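Local atomic coordinates of putative molybdenum cofactor biosynthesis protein (PDB entry 2G2C), a protein that is of unknown function but probably binds molybdopterin and takes part in the biosynthesis of the molybdenum cofactor. Residues D15-T19 with G20-N24; P155-P158 with N159-G163; D148-A151 with V152-V156. All coordinates share one frame; numbering follows the deposited sequence. Where two conformers were deposited one is given.

Contact 1 (D15-T19 with G20-N24); sequences DRIST and GTREN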
loop_
_atom_site.group_PDB
_atom_site.type_symbol
_atom_site.label_atom_id
_atom_site.label_comp_id
_atom_site.label_asym_id
_atom_site.label_seq_id
_atom_site.Cartn_x
_atom_site.Cartn_y
_atom_site.Cartn_z
ATOM N N ASP A 15 -5.658 4.054 14.468
ATOM C CA ASP A 15 -6.691 4.073 15.498
ATOM C C ASP A 15 -7.395 5.432 15.537
ATOM O O ASP A 15 -8.627 5.477 15.501
ATOM C CB ASP A 15 -6.084 3.712 16.844
ATOM C CG ASP A 15 -5.732 2.231 16.930
ATOM O OD1 ASP A 15 -6.278 1.476 16.119
ATOM O OD2 ASP A 15 -4.969 1.832 17.837
ATOM N N ARG A 16 -6.622 6.514 15.531
ATOM C CA ARG A 16 -7.202 7.866 15.677
ATOM C C ARG A 16 -8.027 8.276 14.461
ATOM O O ARG A 16 -9.113 8.861 14.597
ATOM C CB ARG A 16 -6.116 8.895 15.957
ATOM C CG ARG A 16 -5.346 8.693 17.282
ATOM C CD ARG A 16 -5.972 9.449 18.439
ATOM N NE ARG A 16 -6.226 10.850 18.104
ATOM C CZ ARG A 16 -6.685 11.768 18.952
ATOM N NH1 ARG A 16 -6.954 11.451 20.219
ATOM N NH2 ARG A 16 -6.874 13.014 18.529
ATOM N N ILE A 17 -7.563 7.963 13.259
ATOM C CA ILE A 17 -8.390 8.300 12.103
ATOM C C ILE A 17 -9.649 7.427 12.111
ATOM O O ILE A 17 -10.740 7.912 11.803
ATOM C CB ILE A 17 -7.593 8.164 10.774
ATOM C CG1 ILE A 17 -6.342 9.059 10.825
ATOM C CG2 ILE A 17 -8.492 8.505 9.574
ATOM C CD1 ILE A 17 -5.361 8.851 9.682
ATOM N N SER A 18 -9.500 6.153 12.493
ATOM C CA SER A 18 -10.628 5.206 12.522
ATOM C C SER A 18 -11.796 5.678 13.375
ATOM O O SER A 18 -12.968 5.554 12.985
ATOM C CB SER A 18 -10.171 3.808 12.993
ATOM O OG SER A 18 -11.235 2.864 12.841
ATOM N N THR A 19 -11.465 6.228 14.533
ATOM C CA THR A 19 -12.491 6.751 15.452
ATOM C C THR A 19 -12.979 8.153 15.044
ATOM O O THR A 19 -14.076 8.588 15.444
ATOM C CB THR A 19 -11.968 6.778 16.888
ATOM O OG1 THR A 19 -10.860 7.682 16.970
ATOM C CG2 THR A 19 -11.502 5.393 17.324
ATOM N N GLY A 20 -12.176 8.858 14.255
ATOM C CA GLY A 20 -12.595 10.144 13.717
ATOM C C GLY A 20 -12.005 11.352 14.414
ATOM O O GLY A 20 -12.350 12.491 14.071
ATOM N N THR A 21 -11.105 11.114 15.369
ATOM C CA THR A 21 -10.468 12.184 16.127
ATOM C C THR A 21 -9.220 12.754 15.431
ATOM O O THR A 21 -8.607 13.709 15.914
ATOM C CB THR A 21 -10.114 11.720 17.542
ATOM O OG1 THR A 21 -9.255 10.584 17.458
ATOM C CG2 THR A 21 -11.386 11.319 18.301
ATOM N N ARG A 22 -8.839 12.144 14.306
ATOM C CA ARG A 22 -7.748 12.635 13.486
ATOM C C ARG A 22 -8.183 12.604 12.024
ATOM O O ARG A 22 -8.914 11.712 11.614
ATOM C CB ARG A 22 -6.492 11.793 13.710
ATOM C CG ARG A 22 -5.220 12.421 13.170
ATOM C CD ARG A 22 -3.943 11.843 13.803
ATOM N NE ARG A 22 -3.932 11.799 15.271
ATOM C CZ ARG A 22 -4.184 12.819 16.101
ATOM N NH1 ARG A 22 -4.526 14.023 15.651
ATOM N NH2 ARG A 22 -4.113 12.623 17.408
ATOM N N GLU A 23 -7.766 13.612 11.264
ATOM C CA GLU A 23 -8.132 13.770 9.852
ATOM C C GLU A 23 -7.451 12.729 8.974
ATOM O O GLU A 23 -6.259 12.448 9.165
ATOM C CB GLU A 23 -7.728 15.162 9.329
ATOM C CG GLU A 23 -8.590 16.327 9.806
ATOM C CD GLU A 23 -8.681 17.452 8.779
ATOM O OE1 GLU A 23 -8.493 18.638 9.159
ATOM O OE2 GLU A 23 -8.948 17.157 7.586
ATOM N N ASN A 24 -8.185 12.187 8.004
ATOM C CA ASN A 24 -7.564 11.297 7.039
ATOM C C ASN A 24 -6.884 12.164 5.959
ATOM O O ASN A 24 -7.521 12.602 4.999
ATOM C CB ASN A 24 -8.591 10.340 6.463
ATOM C CG ASN A 24 -7.982 9.317 5.494
ATOM O OD1 ASN A 24 -6.787 9.392 5.123
ATOM N ND2 ASN A 24 -8.797 8.360 5.090
HETATM O O HOH W 1 -11.262 10.594 10.732
#

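Contact 2 (P155-P158 with N159-G163); sequences PVIP and NIFEG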
loop_
_atom_site.group_PDB
_atom_site.type_symbol
_atom_site.label_atom_id
_atom_site.label_comp_id
_atom_site.label_asym_id
_atom_site.label_seq_id
_atom_site.Cartn_x
_atom_site.Cartn_y
_atom_site.Cartn_z
ATOM N N PRO A 155 7.344 5.583 -10.759
ATOM C CA PRO A 155 7.989 5.370 -12.050
ATOM C C PRO A 155 8.083 3.896 -12.460
ATOM O O PRO A 155 8.265 3.615 -13.641
ATOM C CB PRO A 155 9.409 5.948 -11.843
ATOM C CG PRO A 155 9.281 6.818 -10.620
ATOM C CD PRO A 155 8.255 6.190 -9.771
ATOM N N VAL A 156 7.958 2.981 -11.509
ATOM C CA VAL A 156 8.147 1.573 -11.883
ATOM C C VAL A 156 6.842 0.799 -12.042
ATOM O O VAL A 156 6.852 -0.353 -12.458
ATOM C CB VAL A 156 9.157 0.847 -10.966
ATOM C CG1 VAL A 156 10.530 1.511 -11.058
ATOM C CG2 VAL A 156 8.662 0.816 -9.541
ATOM N N ILE A 157 5.725 1.455 -11.745
ATOM C CA ILE A 157 4.390 0.849 -11.905
ATOM C C ILE A 157 4.154 0.257 -13.299
ATOM O O ILE A 157 3.772 -0.935 -13.416
ATOM C CB ILE A 157 3.296 1.891 -11.537
ATOM C CG1 ILE A 157 3.215 2.042 -10.026
ATOM C CG2 ILE A 157 1.941 1.548 -12.162
ATOM C CD1 ILE A 157 2.870 0.803 -9.293
ATOM N N PRO A 158 4.358 1.067 -14.368
ATOM C CA PRO A 158 4.218 0.502 -15.723
ATOM C C PRO A 158 5.066 -0.759 -15.934
ATOM O O PRO A 158 4.597 -1.722 -16.538
ATOM C CB PRO A 158 4.716 1.624 -16.639
ATOM C CG PRO A 158 4.835 2.813 -15.798
ATOM C CD PRO A 158 4.677 2.516 -14.392
ATOM N N ASN A 159 6.303 -0.750 -15.444
ATOM C CA ASN A 159 7.206 -1.880 -15.628
ATOM C C ASN A 159 6.756 -3.126 -14.869
ATOM O O ASN A 159 6.832 -4.244 -15.378
ATOM C CB ASN A 159 8.608 -1.458 -15.227
ATOM C CG ASN A 159 9.052 -0.216 -15.980
ATOM O OD1 ASN A 159 9.601 -0.337 -17.067
ATOM N ND2 ASN A 159 8.724 0.970 -15.463
ATOM N N ILE A 160 6.279 -2.918 -13.645
ATOM C CA ILE A 160 5.715 -4.023 -12.854
ATOM C C ILE A 160 4.522 -4.664 -13.584
ATOM O O ILE A 160 4.493 -5.902 -13.751
ATOM C CB ILE A 160 5.358 -3.584 -11.447
ATOM C CG1 ILE A 160 6.663 -3.179 -10.726
ATOM C CG2 ILE A 160 4.626 -4.715 -10.701
ATOM C CD1 ILE A 160 6.492 -2.561 -9.326
ATOM N N PHE A 161 3.548 -3.855 -14.016
ATOM C CA PHE A 161 2.365 -4.441 -14.623
ATOM C C PHE A 161 2.656 -4.989 -16.011
ATOM O O PHE A 161 2.075 -6.000 -16.409
ATOM C CB PHE A 161 1.191 -3.462 -14.585
ATOM C CG PHE A 161 0.600 -3.349 -13.205
ATOM C CD1 PHE A 161 -0.157 -4.374 -12.674
ATOM C CD2 PHE A 161 0.890 -2.265 -12.392
ATOM C CE1 PHE A 161 -0.652 -4.296 -11.374
ATOM C CE2 PHE A 161 0.386 -2.191 -11.082
ATOM C CZ PHE A 161 -0.398 -3.208 -10.590
ATOM N N GLU A 162 3.576 -4.361 -16.728
ATOM C CA GLU A 162 3.979 -4.951 -17.996
ATOM C C GLU A 162 4.585 -6.348 -17.765
ATOM O O GLU A 162 4.292 -7.283 -18.530
ATOM C CB GLU A 162 4.978 -4.072 -18.751
ATOM C CG GLU A 162 5.387 -4.620 -20.117
ATOM C CD GLU A 162 6.108 -3.576 -20.948
ATOM O OE1 GLU A 162 6.483 -3.889 -22.109
ATOM O OE2 GLU A 162 6.292 -2.438 -20.438
ATOM N N GLY A 163 5.437 -6.485 -16.736
ATOM C CA GLY A 163 6.019 -7.788 -16.371
ATOM C C GLY A 163 4.959 -8.799 -15.944
ATOM O O GLY A 163 4.952 -9.958 -16.418
#

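Contact 3 (D148-A151 with V152-V156); sequences DTWA and VISPV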
loop_
_atom_site.group_PDB
_atom_site.type_symbol
_atom_site.label_atom_id
_atom_site.label_comp_id
_atom_site.label_asym_id
_atom_site.label_seq_id
_atom_site.Cartn_x
_atom_site.Cartn_y
_atom_site.Cartn_z
ATOM N N ASP A 148 7.558 10.127 -0.393
ATOM C CA ASP A 148 8.823 9.436 -0.670
ATOM C C ASP A 148 8.575 8.014 -1.214
ATOM O O ASP A 148 9.252 7.559 -2.156
ATOM C CB ASP A 148 9.701 9.384 0.571
ATOM C CG ASP A 148 10.388 10.712 0.863
ATOM O OD1 ASP A 148 10.510 11.580 -0.038
ATOM O OD2 ASP A 148 10.794 10.889 2.031
ATOM N N THR A 149 7.599 7.326 -0.635
ATOM C CA THR A 149 7.264 5.994 -1.151
ATOM C C THR A 149 6.786 6.114 -2.588
ATOM O O THR A 149 7.224 5.376 -3.473
ATOM C CB THR A 149 6.177 5.339 -0.266
ATOM O OG1 THR A 149 6.775 5.041 1.003
ATOM C CG2 THR A 149 5.616 4.096 -0.915
ATOM N N TRP A 150 5.883 7.075 -2.821
ATOM C CA TRP A 150 5.308 7.275 -4.137
ATOM C C TRP A 150 6.381 7.623 -5.172
ATOM O O TRP A 150 6.337 7.162 -6.315
ATOM C CB TRP A 150 4.242 8.386 -4.088
ATOM C CG TRP A 150 3.479 8.383 -5.328
ATOM C CD1 TRP A 150 3.647 9.223 -6.414
ATOM C CD2 TRP A 150 2.422 7.484 -5.673
ATOM N NE1 TRP A 150 2.741 8.912 -7.370
ATOM C CE2 TRP A 150 1.979 7.846 -6.959
ATOM C CE3 TRP A 150 1.806 6.405 -5.014
ATOM C CZ2 TRP A 150 0.942 7.168 -7.619
ATOM C CZ3 TRP A 150 0.753 5.730 -5.654
ATOM C CH2 TRP A 150 0.342 6.117 -6.950
ATOM N N ALA A 151 7.352 8.453 -4.782
ATOM C CA ALA A 151 8.417 8.844 -5.709
ATOM C C ALA A 151 9.179 7.666 -6.256
ATOM O O ALA A 151 9.677 7.700 -7.386
ATOM C CB ALA A 151 9.389 9.818 -5.025
ATOM N N VAL A 152 9.319 6.629 -5.437
ATOM C CA VAL A 152 10.019 5.423 -5.901
ATOM C C VAL A 152 9.103 4.481 -6.680
ATOM O O VAL A 152 9.491 3.909 -7.715
ATOM C CB VAL A 152 10.673 4.697 -4.728
ATOM C CG1 VAL A 152 11.184 3.292 -5.167
ATOM C CG2 VAL A 152 11.805 5.577 -4.125
ATOM N N ILE A 153 7.891 4.283 -6.171
ATOM C CA ILE A 153 6.990 3.301 -6.804
ATOM C C ILE A 153 6.433 3.790 -8.120
ATOM O O ILE A 153 6.330 3.037 -9.084
ATOM C CB ILE A 153 5.800 2.975 -5.848
ATOM C CG1 ILE A 153 6.354 2.334 -4.570
ATOM C CG2 ILE A 153 4.689 2.106 -6.556
ATOM C CD1 ILE A 153 7.007 1.000 -4.759
ATOM N N SER A 154 6.025 5.062 -8.172
ATOM C CA SER A 154 5.320 5.566 -9.369
ATOM C C SER A 154 6.035 5.260 -10.681
ATOM O O SER A 154 5.418 4.749 -11.628
ATOM C CB SER A 154 5.098 7.083 -9.242
ATOM O OG SER A 154 4.335 7.532 -10.338
ATOM N N PRO A 155 7.344 5.583 -10.759
ATOM C CA PRO A 155 7.989 5.370 -12.050
ATOM C C PRO A 155 8.083 3.896 -12.460
ATOM O O PRO A 155 8.265 3.615 -13.641
ATOM C CB PRO A 155 9.409 5.948 -11.843
ATOM C CG PRO A 155 9.281 6.818 -10.620
ATOM C CD PRO A 155 8.255 6.190 -9.771
ATOM N N VAL A 156 7.958 2.981 -11.509
ATOM C CA VAL A 156 8.147 1.573 -11.883
ATOM C C VAL A 156 6.842 0.799 -12.042
ATOM O O VAL A 156 6.852 -0.353 -12.458
ATOM C CB VAL A 156 9.157 0.847 -10.966
ATOM C CG1 VAL A 156 10.530 1.511 -11.058
ATOM C CG2 VAL A 156 8.662 0.816 -9.541
#

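Contact 1 (D15-T19 with G20-N24)
Thr-21 places OG1 between its own backbone N and carbonyl carbon (chi1 58°), against the guanidinium of Arg-16, while Arg-22 sends CG out opposite its backbone N, bends at chi3 and slants across the same arginine in the conformer described. The two segments form a Schellman-type C-cap of helix 15-19, with Gly-20, at positive phi, ending the helix. Its pattern is complete but slack: Thr-21 N reaches Arg-16 O at 3.1 Å and Gly-20 N reaches Ile-17 O at 3.0 Å, both weak bonds. Arg-16 O is the hub of the turn. It takes a sounder bond from Gly-20 N (3.1 Å) and another from Thr-19 OG1, both arriving from the same face of the carbonyl.

Thr-21 OG1 lies over one face of the Arg-16 guanidinium, offset toward its rim; in one of the two conformers of Arg-22, NH2 comes over the opposite face, a meeting of two donors without a bond whose closeness is doubtful. On the inner flank, Ile-17 CG2 packs on Asn-24 CB (3.6 Å), and Ile-17 also rests on Val-12 and Val-50 of the sheet. Asn-24 OD1 caps Leu-27 N of helix 26-34. A water bridges two carbonyls of the turn, donating to Ile-17 O at 2.9 Å and to Arg-22 O at 2.7 Å.

Contact 2 (P155-P158 with N159-G163)
Pro-155 O lies 3.2 Å from ND2 of the Asn-159 side chain, at the start of the turn that leads into the C-terminal helix 157-165. Asn-159 also lays its CB near the next carbonyl, that of Val-156. Val-156 O receives Ile-160 N at 2.9 Å in a nearly straight bond (164° at the hydrogen), the first of three successive i to i+4 bonds between the segments. The CG1 of Ile-160, set beside its own backbone N (chi1 -64°), bends back over this oxygen at 3.3 Å and carries CD1 toward Val-156 CG2; Val-156 has two conformers, so this methyl contact is tentative.

Ile-157 repeats the pattern one residue on. Its O accepts from Phe-161 N at 3.0 Å, almost linearly, and the two side chains run side by side in the same direction, with CG2 of Ile-157 4.0 Å from CD2 of the Phe-161 ring. Pro-158 has no N-H to give, which costs nothing in the first turn of a helix, and its O takes Glu-162 N at 2.8 Å.

These four apolar side chains give the segment one continuous apolar face. Ile-157 and Phe-161 press on Ile-6 of strand 5-13, Ile-157 and Ile-160 on Leu-135 of strand 135-139, and Val-156 and Ile-160 on Leu-102 of helix 100-109.

Contact 3 (D148-A151 with V152-V156)
Helix 143-153, which packs against strand 135-139 of the central sheet in this probable molybdopterin-binding domain, nears its C-terminal end here, where Trp-150 meets Ser-154 and Ala-151 meets the ring of Pro-155. With CG opposite its backbone N (chi1 -168°), Trp-150 swings its indole along the helix toward the next turn. There Ser-154 CB sits over one face of the five-membered ring, offset toward the rim, in a CH-pi contact, 3.9 Å from the centroid and 27° off the ring normal; its nearest indole atom is NE1, at 3.5 Å. The backbones of the same pair are joined by Ser-154 N to Trp-150 O, at 2.8 Å, so bond and ring contact fall on the same turn of the chain. The indole also meets the ring of Tyr-43 and touches Leu-33 and Met-34 of helix 26-34.

On the sheet side, Ile-153 N bonds Thr-149 O at 3.0 Å, almost straight (163°). The CG1 of Ile-153 leans over that oxygen, and its side chain lies alongside that of Thr-149, pointing the same way, with CG2 of Thr-149 4.1 Å from CG1 of Ile-153. Both residues pack on Val-137, while Thr-149 OG1 is bonded to Gly-145 O. The bonds made by Val-152 N, to Asp-148 O and Thr-149 O, are weak.

At Pro-155 the bonding changes. The proline sets CD, not an N-H, 3.2 Å from Ala-151 O, and Val-156 N bonds Ile-153 O at 2.9 Å, an i to i+3 pairing. Having no amide hydrogen, Pro-155 cannot give Ala-151 O an i to i+4 bond, which implies the loss of that one rung, with CD and CG of its ring lying against the oxygen instead.

Along the chain, contact 1 comes first, far ahead of contact 3, which runs straight into contact 2. Contacts 3 and 2 share Pro-155 and Val-156, the join between helix 143-153 and helix 157-165, and their centres are about 11 Å apart on the same side of the chain's centre. Contact 1, at the end of short helix 15-19, lies on the surface, its centre about 26 Å from that of contact 3 and about 33 Å from that of contact 2, which is on the opposite side of the chain's centre. All three place helical elements against one mixed sheet: contact 1 meets strands 5-13 and 42-51, contact 3 strand 135-139, and contact 2 strands 5-13 and 135-139.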